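PDB 2QEE: BH0493 protein from Bacillus halodurans C-125, which binds zinc and is probably a metal-dependent enzyme of the amidohydrolase superfamily. Local coordinates for residues C[72-75]-C[76-80]; C[63-66]-C[67-70]; C[39-43]-C[44-48]. All blocks are in the same frame, centred on the assembly; numbering follows the deposited sequence.

Contact 1. Residues C[72-75]-C[76-80]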
ATOM      1  N   SER C  72      -8.701 -39.470   2.337  1.00 25.70           N
ATOM      2  CA  SER C  72     -10.138 -39.182   2.410  1.00 26.51           C
ATOM      3  C   SER C  72     -10.330 -37.769   2.950  1.00 25.27           C
ATOM      4  O   SER C  72      -9.426 -37.244   3.574  1.00 24.13           O
ATOM      5  CB  SER C  72     -10.848 -40.134   3.377  1.00 26.85           C
ATOM      6  OG  SER C  72     -10.366 -39.999   4.713  1.00 27.07           O
ATOM      7  N   LYS C  73     -11.501 -37.187   2.731  1.00 25.49           N
ATOM      8  CA  LYS C  73     -11.792 -35.879   3.363  1.00 26.55           C
ATOM      9  C   LYS C  73     -11.512 -35.884   4.885  1.00 26.59           C
ATOM     10  O   LYS C  73     -10.848 -34.966   5.414  1.00 25.96           O
ATOM     11  CB  LYS C  73     -13.190 -35.360   3.009  1.00 28.96           C
ATOM     12  CG  LYS C  73     -13.306 -33.823   3.268  1.00 30.35           C
ATOM     13  CD  LYS C  73     -14.339 -33.138   2.425  1.00 33.11           C
ATOM     14  CE  LYS C  73     -13.845 -32.942   0.996  1.00 35.11           C
ATOM     15  NZ  LYS C  73     -13.178 -31.590   0.844  1.00 30.96           N
ATOM     16  N   ARG C  74     -11.945 -36.922   5.604  1.00 27.35           N
ATOM     17  CA  ARG C  74     -11.682 -36.962   7.042  1.00 28.10           C
ATOM     18  C   ARG C  74     -10.196 -36.935   7.353  1.00 24.27           C
ATOM     19  O   ARG C  74      -9.763 -36.226   8.254  1.00 22.89           O
ATOM     20  CB  ARG C  74     -12.338 -38.167   7.730  1.00 27.26           C
ATOM     21  CG  ARG C  74     -12.325 -38.104   9.298  1.00 34.86           C
ATOM     22  CD  ARG C  74     -12.937 -39.384   9.977  1.00 33.75           C
ATOM     23  NE  ARG C  74     -14.255 -39.289  10.647  1.00 48.37           N
ATOM     24  CZ  ARG C  74     -15.237 -38.398  10.436  1.00 50.25           C
ATOM     25  NH1 ARG C  74     -15.135 -37.408   9.548  1.00 46.01           N
ATOM     26  NH2 ARG C  74     -16.359 -38.509  11.142  1.00 46.92           N
ATOM     27  N   GLU C  75      -9.411 -37.721   6.614  1.00 22.31           N
ATOM     28  CA  GLU C  75      -7.960 -37.784   6.840  1.00 22.21           C
ATOM     29  C   GLU C  75      -7.278 -36.445   6.539  1.00 20.71           C
ATOM     30  O   GLU C  75      -6.387 -36.044   7.299  1.00 22.94           O
ATOM     31  CB  GLU C  75      -7.295 -38.878   5.986  1.00 23.54           C
ATOM     32  CG  GLU C  75      -7.639 -40.276   6.494  1.00 28.72           C
ATOM     33  CD  GLU C  75      -7.411 -41.380   5.482  1.00 34.28           C
ATOM     34  OE1 GLU C  75      -7.038 -41.118   4.325  1.00 27.11           O
ATOM     35  OE2 GLU C  75      -7.624 -42.544   5.872  1.00 39.30           O
ATOM     36  N   GLN C  76      -7.700 -35.792   5.459  1.00 21.58           N
ATOM     37  CA  GLN C  76      -7.170 -34.443   5.092  1.00 20.65           C
ATOM     38  C   GLN C  76      -7.479 -33.489   6.246  1.00 21.08           C
ATOM     39  O   GLN C  76      -6.592 -32.775   6.716  1.00 20.63           O
ATOM     40  CB  GLN C  76      -7.831 -33.964   3.815  1.00 21.14           C
ATOM     41  CG  GLN C  76      -7.335 -34.689   2.542  1.00 23.41           C
ATOM     42  CD  GLN C  76      -8.156 -34.319   1.330  1.00 22.97           C
ATOM     43  OE1 GLN C  76      -9.211 -33.706   1.445  1.00 29.13           O
ATOM     44  NE2 GLN C  76      -7.709 -34.738   0.155  1.00 27.82           N
ATOM     45  N   ALA C  77      -8.726 -33.512   6.715  1.00 20.36           N
ATOM     46  CA  ALA C  77      -9.136 -32.625   7.807  1.00 19.87           C
ATOM     47  C   ALA C  77      -8.352 -32.884   9.091  1.00 20.11           C
ATOM     48  O   ALA C  77      -7.935 -31.960   9.779  1.00 19.08           O
ATOM     49  CB  ALA C  77     -10.642 -32.726   8.027  1.00 20.16           C
ATOM     50  N   ASP C  78      -8.136 -34.159   9.440  1.00 18.87           N
ATOM     51  CA  ASP C  78      -7.308 -34.519  10.548  1.00 19.23           C
ATOM     52  C   ASP C  78      -5.868 -33.955  10.412  1.00 18.40           C
ATOM     53  O   ASP C  78      -5.294 -33.473  11.388  1.00 17.63           O
ATOM     54  CB  ASP C  78      -7.188 -36.065  10.629  1.00 21.67           C
ATOM     55  CG  ASP C  78      -8.425 -36.748  11.163  1.00 31.68           C
ATOM     56  OD1 ASP C  78      -9.293 -36.105  11.786  1.00 27.43           O
ATOM     57  OD2 ASP C  78      -8.487 -37.985  11.001  1.00 28.01           O
ATOM     58  N   LEU C  79      -5.261 -34.111   9.237  1.00 20.82           N
ATOM     59  CA  LEU C  79      -3.907 -33.628   9.000  1.00 20.64           C
ATOM     60  C   LEU C  79      -3.868 -32.073   9.190  1.00 19.08           C
ATOM     61  O   LEU C  79      -2.953 -31.533   9.848  1.00 19.40           O
ATOM     62  CB  LEU C  79      -3.470 -33.956   7.567  1.00 22.19           C
ATOM     63  CG  LEU C  79      -2.029 -33.498   7.242  1.00 21.57           C
ATOM     64  CD1 LEU C  79      -0.963 -34.211   8.063  1.00 24.58           C
ATOM     65  CD2 LEU C  79      -1.729 -33.572   5.746  1.00 22.03           C
ATOM     66  N   ILE C  80      -4.820 -31.400   8.554  1.00 17.41           N
ATOM     67  CA  ILE C  80      -4.915 -29.894   8.620  1.00 16.76           C
ATOM     68  C   ILE C  80      -5.058 -29.450  10.086  1.00 17.87           C
ATOM     69  O   ILE C  80      -4.338 -28.549  10.534  1.00 18.66           O
ATOM     70  CB  ILE C  80      -5.974 -29.326   7.665  1.00 15.82           C
ATOM     71  CG1 ILE C  80      -5.464 -29.550   6.211  1.00 13.43           C
ATOM     72  CG2 ILE C  80      -6.289 -27.798   7.968  1.00 17.49           C
ATOM     73  CD1 ILE C  80      -6.514 -29.300   5.113  1.00 17.73           C
TER
HETATM   74  O   HOH W   1     -10.552 -32.109  -0.118  1.00 33.82           O
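Ser72 O receives the backbone N-H of Gln76 at 2.9 Å, and with it begins a run of i to i+4 bonds: Ala77 N to Lys73 O, Asp78 N to Arg74 O and Leu79 N to Glu75 O. These bonds wind residues 73-80 into the first turns of helix 73-86, with Ser72 just before it at the N-cap, where its side chain and that of Glu75 close a capping box. Glu75 N donates to Ser72 OG at 3.1 Å, while in return Ser72 N donates to Glu75 OE1, also at 3.1 Å, reaching it from above the carboxylate plane, 48° out of it. The Glu75 chain can make this return because CG lies beside its own backbone N (chi1 -72°) and the rest runs extended back over the helix start. Gln76 takes the same first torsion (-74°), which lays its CG against Ser72 O at 3.5 Å and carries the extended amide back past the first turn. There a water links its OE1, at 2.6 Å, to Lys73 NZ, at 2.8 Å. The other amide end, Gln76 NE2, is bonded to Phe68 O of the preceding helix, and Lys73 NZ also bonds to Thr49 OG1. On another side of the turn Asp78 folds CG over Arg74 O, 3.2 Å away. Its carboxylate does not pair with Arg74: Asp78 OD1 forms a salt bridge with Arg118, and Arg74 NH1 one with Asp45. The helix start is thus closed by two reciprocal bonds, with the Glu75 carboxylate placed where it would probably interact favourably with the helix dipole. Both ends of the buried Gln76 amide have partners, so its rotation is fixed, while Arg74 and Asp78 spend their charges on neighbouring helices.

Contact 2. Residues C[63-66]-C[67-70]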
ATOM      1  N   VAL C  63       3.903 -34.408   4.393  1.00 27.22           N
ATOM      2  CA  VAL C  63       3.064 -35.212   3.522  1.00 25.79           C
ATOM      3  C   VAL C  63       3.107 -34.613   2.107  1.00 26.67           C
ATOM      4  O   VAL C  63       2.965 -33.380   1.922  1.00 25.60           O
ATOM      5  CB  VAL C  63       1.604 -35.286   4.071  1.00 25.52           C
ATOM      6  CG1 VAL C  63       0.634 -35.911   3.085  1.00 27.93           C
ATOM      7  CG2 VAL C  63       1.553 -36.038   5.403  1.00 27.54           C
ATOM      8  N   SER C  64       3.297 -35.450   1.088  1.00 24.51           N
ATOM      9  CA  SER C  64       3.364 -34.940  -0.280  1.00 24.87           C
ATOM     10  C   SER C  64       1.992 -34.509  -0.777  1.00 23.94           C
ATOM     11  O   SER C  64       0.971 -35.010  -0.319  1.00 23.31           O
ATOM     12  CB  SER C  64       3.922 -36.024  -1.225  1.00 27.06           C
ATOM     13  OG  SER C  64       2.890 -36.930  -1.585  1.00 34.67           O
ATOM     14  N   ILE C  65       1.958 -33.623  -1.762  1.00 25.24           N
ATOM     15  CA  ILE C  65       0.678 -33.217  -2.332  1.00 25.91           C
ATOM     16  C   ILE C  65      -0.132 -34.401  -2.889  1.00 27.74           C
ATOM     17  O   ILE C  65      -1.359 -34.472  -2.709  1.00 27.21           O
ATOM     18  CB  ILE C  65       0.806 -32.032  -3.385  1.00 27.50           C
ATOM     19  CG1 ILE C  65      -0.574 -31.467  -3.760  1.00 29.04           C
ATOM     20  CG2 ILE C  65       1.550 -32.454  -4.647  1.00 32.04           C
ATOM     21  CD1 ILE C  65      -1.386 -30.876  -2.524  1.00 32.52           C
ATOM     22  N   GLU C  66       0.560 -35.332  -3.559  1.00 29.04           N
ATOM     23  CA  GLU C  66      -0.085 -36.552  -4.070  1.00 29.85           C
ATOM     24  C   GLU C  66      -0.711 -37.349  -2.915  1.00 27.71           C
ATOM     25  O   GLU C  66      -1.863 -37.780  -3.004  1.00 28.19           O
ATOM     26  CB  GLU C  66       0.940 -37.412  -4.851  1.00 30.87           C
ATOM     27  CG  GLU C  66       1.575 -36.702  -6.051  1.00 46.89           C
ATOM     28  CD  GLU C  66       2.635 -35.660  -5.664  1.00 38.89           C
ATOM     29  OE1 GLU C  66       3.284 -35.805  -4.600  1.00 48.51           O
ATOM     30  OE2 GLU C  66       2.831 -34.703  -6.447  1.00 50.06           O
ATOM     31  N   ALA C  67       0.030 -37.534  -1.825  1.00 26.78           N
ATOM     32  CA  ALA C  67      -0.468 -38.309  -0.710  1.00 27.39           C
ATOM     33  C   ALA C  67      -1.683 -37.588  -0.129  1.00 28.68           C
ATOM     34  O   ALA C  67      -2.688 -38.219   0.211  1.00 28.14           O
ATOM     35  CB  ALA C  67       0.600 -38.506   0.345  1.00 28.04           C
ATOM     36  N   PHE C  68      -1.617 -36.245  -0.071  1.00 28.48           N
ATOM     37  CA  PHE C  68      -2.742 -35.455   0.444  1.00 26.80           C
ATOM     38  C   PHE C  68      -4.042 -35.704  -0.343  1.00 24.47           C
ATOM     39  O   PHE C  68      -5.105 -35.982   0.237  1.00 24.58           O
ATOM     40  CB  PHE C  68      -2.384 -33.943   0.496  1.00 25.71           C
ATOM     41  CG  PHE C  68      -3.496 -33.092   1.042  1.00 21.99           C
ATOM     42  CD1 PHE C  68      -3.665 -32.949   2.415  1.00 23.00           C
ATOM     43  CD2 PHE C  68      -4.395 -32.464   0.181  1.00 26.69           C
ATOM     44  CE1 PHE C  68      -4.747 -32.196   2.921  1.00 25.51           C
ATOM     45  CE2 PHE C  68      -5.461 -31.710   0.685  1.00 22.46           C
ATOM     46  CZ  PHE C  68      -5.621 -31.573   2.047  1.00 22.56           C
ATOM     47  N   TRP C  69      -3.965 -35.626  -1.660  1.00 24.73           N
ATOM     48  CA  TRP C  69      -5.149 -35.745  -2.484  1.00 27.76           C
ATOM     49  C   TRP C  69      -5.701 -37.172  -2.448  1.00 29.25           C
ATOM     50  O   TRP C  69      -6.899 -37.386  -2.698  1.00 29.70           O
ATOM     51  CB  TRP C  69      -4.831 -35.321  -3.900  1.00 29.72           C
ATOM     52  CG  TRP C  69      -4.642 -33.836  -4.055  1.00 26.84           C
ATOM     53  CD1 TRP C  69      -3.613 -33.206  -4.703  1.00 32.88           C
ATOM     54  CD2 TRP C  69      -5.495 -32.799  -3.543  1.00 31.10           C
ATOM     55  NE1 TRP C  69      -3.790 -31.833  -4.638  1.00 27.63           N
ATOM     56  CE2 TRP C  69      -4.931 -31.563  -3.926  1.00 28.45           C
ATOM     57  CE3 TRP C  69      -6.690 -32.795  -2.799  1.00 28.53           C
ATOM     58  CZ2 TRP C  69      -5.509 -30.334  -3.577  1.00 29.17           C
ATOM     59  CZ3 TRP C  69      -7.257 -31.582  -2.447  1.00 29.32           C
ATOM     60  CH2 TRP C  69      -6.679 -30.365  -2.854  1.00 29.50           C
ATOM     61  N   ALA C  70      -4.811 -38.113  -2.118  1.00 29.40           N
ATOM     62  CA  ALA C  70      -5.163 -39.550  -1.976  1.00 29.71           C
ATOM     63  C   ALA C  70      -5.870 -39.859  -0.660  1.00 29.91           C
ATOM     64  O   ALA C  70      -6.491 -40.941  -0.514  1.00 29.55           O
ATOM     65  CB  ALA C  70      -3.887 -40.440  -2.095  1.00 30.36           C
TER
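Ser64 OG accepts the backbone N-H of Ala67 at 2.9 Å, with an N-H...O angle of 162°. The hydroxyl reaches that N-H because chi1 of 81° sets OG between the serine's own N and carbonyl carbon. Ser64 O is engaged as well, taking Phe68 N at 2.9 Å. The next two carbonyls follow suit: Ile65 O accepts Trp69 N, and Glu66 O accepts Ala70 N at 3.1 Å along a more bent path (141°). The N-H of the Trp69 indole is satisfied outside the helix by Ala270 O. Apolar side chains pack beside these bonds. Ile65 and Trp69 lie side by side and point the same way, the isoleucine CD1 coming within 3.3 Å of Trp69 NE1 and its CG1 within 3.6 Å of Trp69 CD1. Phe68 CD2 sits over one face of the indole, offset toward the rim, and Trp69 CH2 comes up in plane to the edge of the phenyl ring. Val63 CG1, from just before the cap, rests on Ala67 CB at 3.8 Å. Met58 packs on Ile65, and Val54 on the two rings, both from helix 51-58. The arrangement is that of a serine N-cap opening a short surface helix, 65-70, with an i to i+4 isoleucine-tryptophan pair along one flank.

Contact 3. Residues C[39-43]-C[44-48]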
ATOM      1  N   ILE C  39     -23.839 -30.445  -3.986  1.00 24.45           N
ATOM      2  CA  ILE C  39     -22.950 -29.328  -4.367  1.00 24.61           C
ATOM      3  C   ILE C  39     -22.933 -28.221  -3.302  1.00 22.32           C
ATOM      4  O   ILE C  39     -22.000 -27.418  -3.286  1.00 22.69           O
ATOM      5  CB  ILE C  39     -23.264 -28.633  -5.730  1.00 22.48           C
ATOM      6  CG1 ILE C  39     -24.742 -28.332  -5.892  1.00 25.89           C
ATOM      7  CG2 ILE C  39     -22.753 -29.465  -6.886  1.00 32.15           C
ATOM      8  CD1 ILE C  39     -24.985 -27.438  -7.121  1.00 25.43           C
ATOM      9  N   LEU C  40     -23.953 -28.161  -2.451  1.00 19.88           N
ATOM     10  CA  LEU C  40     -23.860 -27.350  -1.213  1.00 20.12           C
ATOM     11  C   LEU C  40     -22.941 -28.039  -0.220  1.00 21.65           C
ATOM     12  O   LEU C  40     -23.310 -29.077   0.400  1.00 21.93           O
ATOM     13  CB  LEU C  40     -25.259 -27.103  -0.591  1.00 21.53           C
ATOM     14  CG  LEU C  40     -25.230 -26.328   0.742  1.00 22.85           C
ATOM     15  CD1 LEU C  40     -24.802 -24.869   0.514  1.00 20.04           C
ATOM     16  CD2 LEU C  40     -26.618 -26.300   1.400  1.00 20.42           C
ATOM     17  N   LEU C  41     -21.739 -27.450  -0.031  1.00 19.20           N
ATOM     18  CA  LEU C  41     -20.739 -28.013   0.879  1.00 21.22           C
ATOM     19  C   LEU C  41     -20.951 -27.481   2.275  1.00 20.24           C
ATOM     20  O   LEU C  41     -21.154 -26.269   2.447  1.00 20.58           O
ATOM     21  CB  LEU C  41     -19.301 -27.650   0.431  1.00 20.05           C
ATOM     22  CG  LEU C  41     -18.966 -28.109  -1.005  1.00 23.71           C
ATOM     23  CD1 LEU C  41     -17.532 -27.731  -1.340  1.00 19.98           C
ATOM     24  CD2 LEU C  41     -19.159 -29.673  -1.178  1.00 22.41           C
ATOM     25  N   TRP C  42     -20.907 -28.366   3.263  1.00 19.35           N
ATOM     26  CA  TRP C  42     -21.004 -27.991   4.678  1.00 20.25           C
ATOM     27  C   TRP C  42     -20.436 -29.014   5.607  1.00 21.72           C
ATOM     28  O   TRP C  42     -20.325 -30.184   5.243  1.00 22.41           O
ATOM     29  CB  TRP C  42     -22.422 -27.673   5.121  1.00 20.11           C
ATOM     30  CG  TRP C  42     -23.494 -28.775   5.017  1.00 22.33           C
ATOM     31  CD1 TRP C  42     -24.170 -29.158   3.896  1.00 23.65           C
ATOM     32  CD2 TRP C  42     -24.063 -29.514   6.108  1.00 20.06           C
ATOM     33  NE1 TRP C  42     -25.122 -30.148   4.217  1.00 22.31           N
ATOM     34  CE2 TRP C  42     -25.057 -30.388   5.564  1.00 20.81           C
ATOM     35  CE3 TRP C  42     -23.816 -29.550   7.487  1.00 20.47           C
ATOM     36  CZ2 TRP C  42     -25.825 -31.245   6.371  1.00 22.45           C
ATOM     37  CZ3 TRP C  42     -24.553 -30.453   8.299  1.00 23.44           C
ATOM     38  CH2 TRP C  42     -25.552 -31.283   7.723  1.00 24.35           C
ATOM     39  N   ASP C  43     -20.111 -28.535   6.810  1.00 18.33           N
ATOM     40  CA  ASP C  43     -19.548 -29.251   7.966  1.00 18.05           C
ATOM     41  C   ASP C  43     -18.100 -28.986   8.245  1.00 19.05           C
ATOM     42  O   ASP C  43     -17.403 -28.408   7.401  1.00 18.99           O
ATOM     43  CB  ASP C  43     -19.882 -30.767   8.024  1.00 17.47           C
ATOM     44  CG  ASP C  43     -18.979 -31.638   7.157  1.00 29.53           C
ATOM     45  OD1 ASP C  43     -17.850 -31.264   6.740  1.00 19.73           O
ATOM     46  OD2 ASP C  43     -19.433 -32.777   6.882  1.00 24.14           O
ATOM     47  N   ILE C  44     -17.641 -29.429   9.407  1.00 19.01           N
ATOM     48  CA  ILE C  44     -16.247 -29.123   9.865  1.00 18.28           C
ATOM     49  C   ILE C  44     -15.154 -29.710   8.960  1.00 19.51           C
ATOM     50  O   ILE C  44     -14.071 -29.111   8.804  1.00 19.23           O
ATOM     51  CB  ILE C  44     -16.050 -29.508  11.335  1.00 17.79           C
ATOM     52  CG1 ILE C  44     -14.688 -29.097  11.905  1.00 21.30           C
ATOM     53  CG2 ILE C  44     -16.262 -31.066  11.507  1.00 17.54           C
ATOM     54  CD1 ILE C  44     -14.342 -27.581  11.820  1.00 22.77           C
ATOM     55  N   ASP C  45     -15.364 -30.916   8.425  1.00 20.10           N
ATOM     56  CA  ASP C  45     -14.411 -31.470   7.477  1.00 19.56           C
ATOM     57  C   ASP C  45     -14.294 -30.645   6.207  1.00 17.22           C
ATOM     58  O   ASP C  45     -13.185 -30.484   5.683  1.00 18.90           O
ATOM     59  CB  ASP C  45     -14.811 -32.911   7.126  1.00 20.24           C
ATOM     60  CG  ASP C  45     -14.528 -33.888   8.263  1.00 27.33           C
ATOM     61  OD1 ASP C  45     -13.809 -33.561   9.220  1.00 25.81           O
ATOM     62  OD2 ASP C  45     -15.015 -35.025   8.185  1.00 36.40           O
ATOM     63  N   GLU C  46     -15.401 -30.084   5.730  1.00 16.58           N
ATOM     64  CA  GLU C  46     -15.381 -29.218   4.564  1.00 18.44           C
ATOM     65  C   GLU C  46     -14.693 -27.865   4.927  1.00 17.75           C
ATOM     66  O   GLU C  46     -13.907 -27.370   4.152  1.00 18.56           O
ATOM     67  CB  GLU C  46     -16.786 -28.973   4.110  1.00 21.10           C
ATOM     68  CG  GLU C  46     -17.456 -30.282   3.562  1.00 23.10           C
ATOM     69  CD  GLU C  46     -16.932 -30.718   2.200  1.00 30.20           C
ATOM     70  OE1 GLU C  46     -16.071 -30.034   1.567  1.00 25.35           O
ATOM     71  OE2 GLU C  46     -17.430 -31.766   1.733  1.00 28.88           O
ATOM     72  N   LEU C  47     -15.023 -27.318   6.096  1.00 18.54           N
ATOM     73  CA  LEU C  47     -14.332 -26.100   6.602  1.00 16.03           C
ATOM     74  C   LEU C  47     -12.823 -26.279   6.618  1.00 17.98           C
ATOM     75  O   LEU C  47     -12.083 -25.455   6.133  1.00 18.73           O
ATOM     76  CB  LEU C  47     -14.786 -25.714   8.010  1.00 15.93           C
ATOM     77  CG  LEU C  47     -16.170 -25.074   8.104  1.00 17.43           C
ATOM     78  CD1 LEU C  47     -16.591 -24.893   9.591  1.00 20.63           C
ATOM     79  CD2 LEU C  47     -16.187 -23.710   7.360  1.00 20.64           C
ATOM     80  N   LEU C  48     -12.368 -27.398   7.188  1.00 16.70           N
ATOM     81  CA  LEU C  48     -10.950 -27.659   7.309  1.00 17.59           C
ATOM     82  C   LEU C  48     -10.240 -27.945   5.985  1.00 17.86           C
ATOM     83  O   LEU C  48      -9.049 -27.696   5.858  1.00 20.27           O
ATOM     84  CB  LEU C  48     -10.765 -28.831   8.278  1.00 17.24           C
ATOM     85  CG  LEU C  48     -10.884 -28.416   9.752  1.00 14.34           C
ATOM     86  CD1 LEU C  48     -10.945 -29.700  10.640  1.00 15.87           C
ATOM     87  CD2 LEU C  48      -9.741 -27.480  10.284  1.00 15.99           C
TER
HETATM   88  O   HOH W   2     -20.695 -31.210   2.060  1.00 32.59           O
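A chi1 of 82° places the carboxylate of Asp43 between its backbone N and carbonyl carbon, from where OD1 reaches forward over the first turn of helix 44-48. There Asp43 OD1 meets Glu46 twice: it accepts Glu46 N at 2.9 Å, the donor lying nearly along the C-O axis, and touches Glu46 CG at 3.3 Å. Bent at chi2 (-73°), the Glu46 chain turns back toward the preceding loop, with CG also within 3.3 Å of Trp42 O and the carboxylate against Leu41. Asp43 O accepts Leu47 N at 2.9 Å in the carbonyl plane. One residue therefore grips the turn through both side chain and backbone. The Leu41 and Glu46 side chains cross at about a right angle, Leu41 CD2 standing 4.0 Å from Glu46 OE2. A water accepts from Trp42 N at 3.1 Å and makes a weak bond to Glu46 OE2. Ile44 N, buried at the helix start, finds no partner in the model. Asp45 OD1 forms a salt bridge with Arg118 of helix 114-122, while Asp43 N donates to Glu362 OE1. Such an aspartate N-cap is a familiar way to begin a helix. Here it ends the loop after strand 24-26, on the approach to the metal centre without touching it: the side chain of Leu41 lies about 8 Å from that of His30, a zinc ligand, and about 12 Å from the bound zinc.

From the N terminus the three contacts come in series, contact 3 first, then contact 2 and contact 1; none encloses or crosses another. Each is a local helix start: contact 3 ends the loop after strand 24-26, contact 2 opens helix 65-70, and contact 1 opens helix 73-86 directly after it. Contact 1 stands between the others. Towards contact 2, Leu79 and Ile80 pack on the Phe68 ring; towards contact 3, Ala77 CB lies against Asp45 and Ile80 against Leu48 O. Contacts 2 and 3 do not touch, their nearest atoms being about 6 Å apart. Helix 73-86 thus joins the peripheral helix 65-70 to helix 44-48, nearer the zinc site.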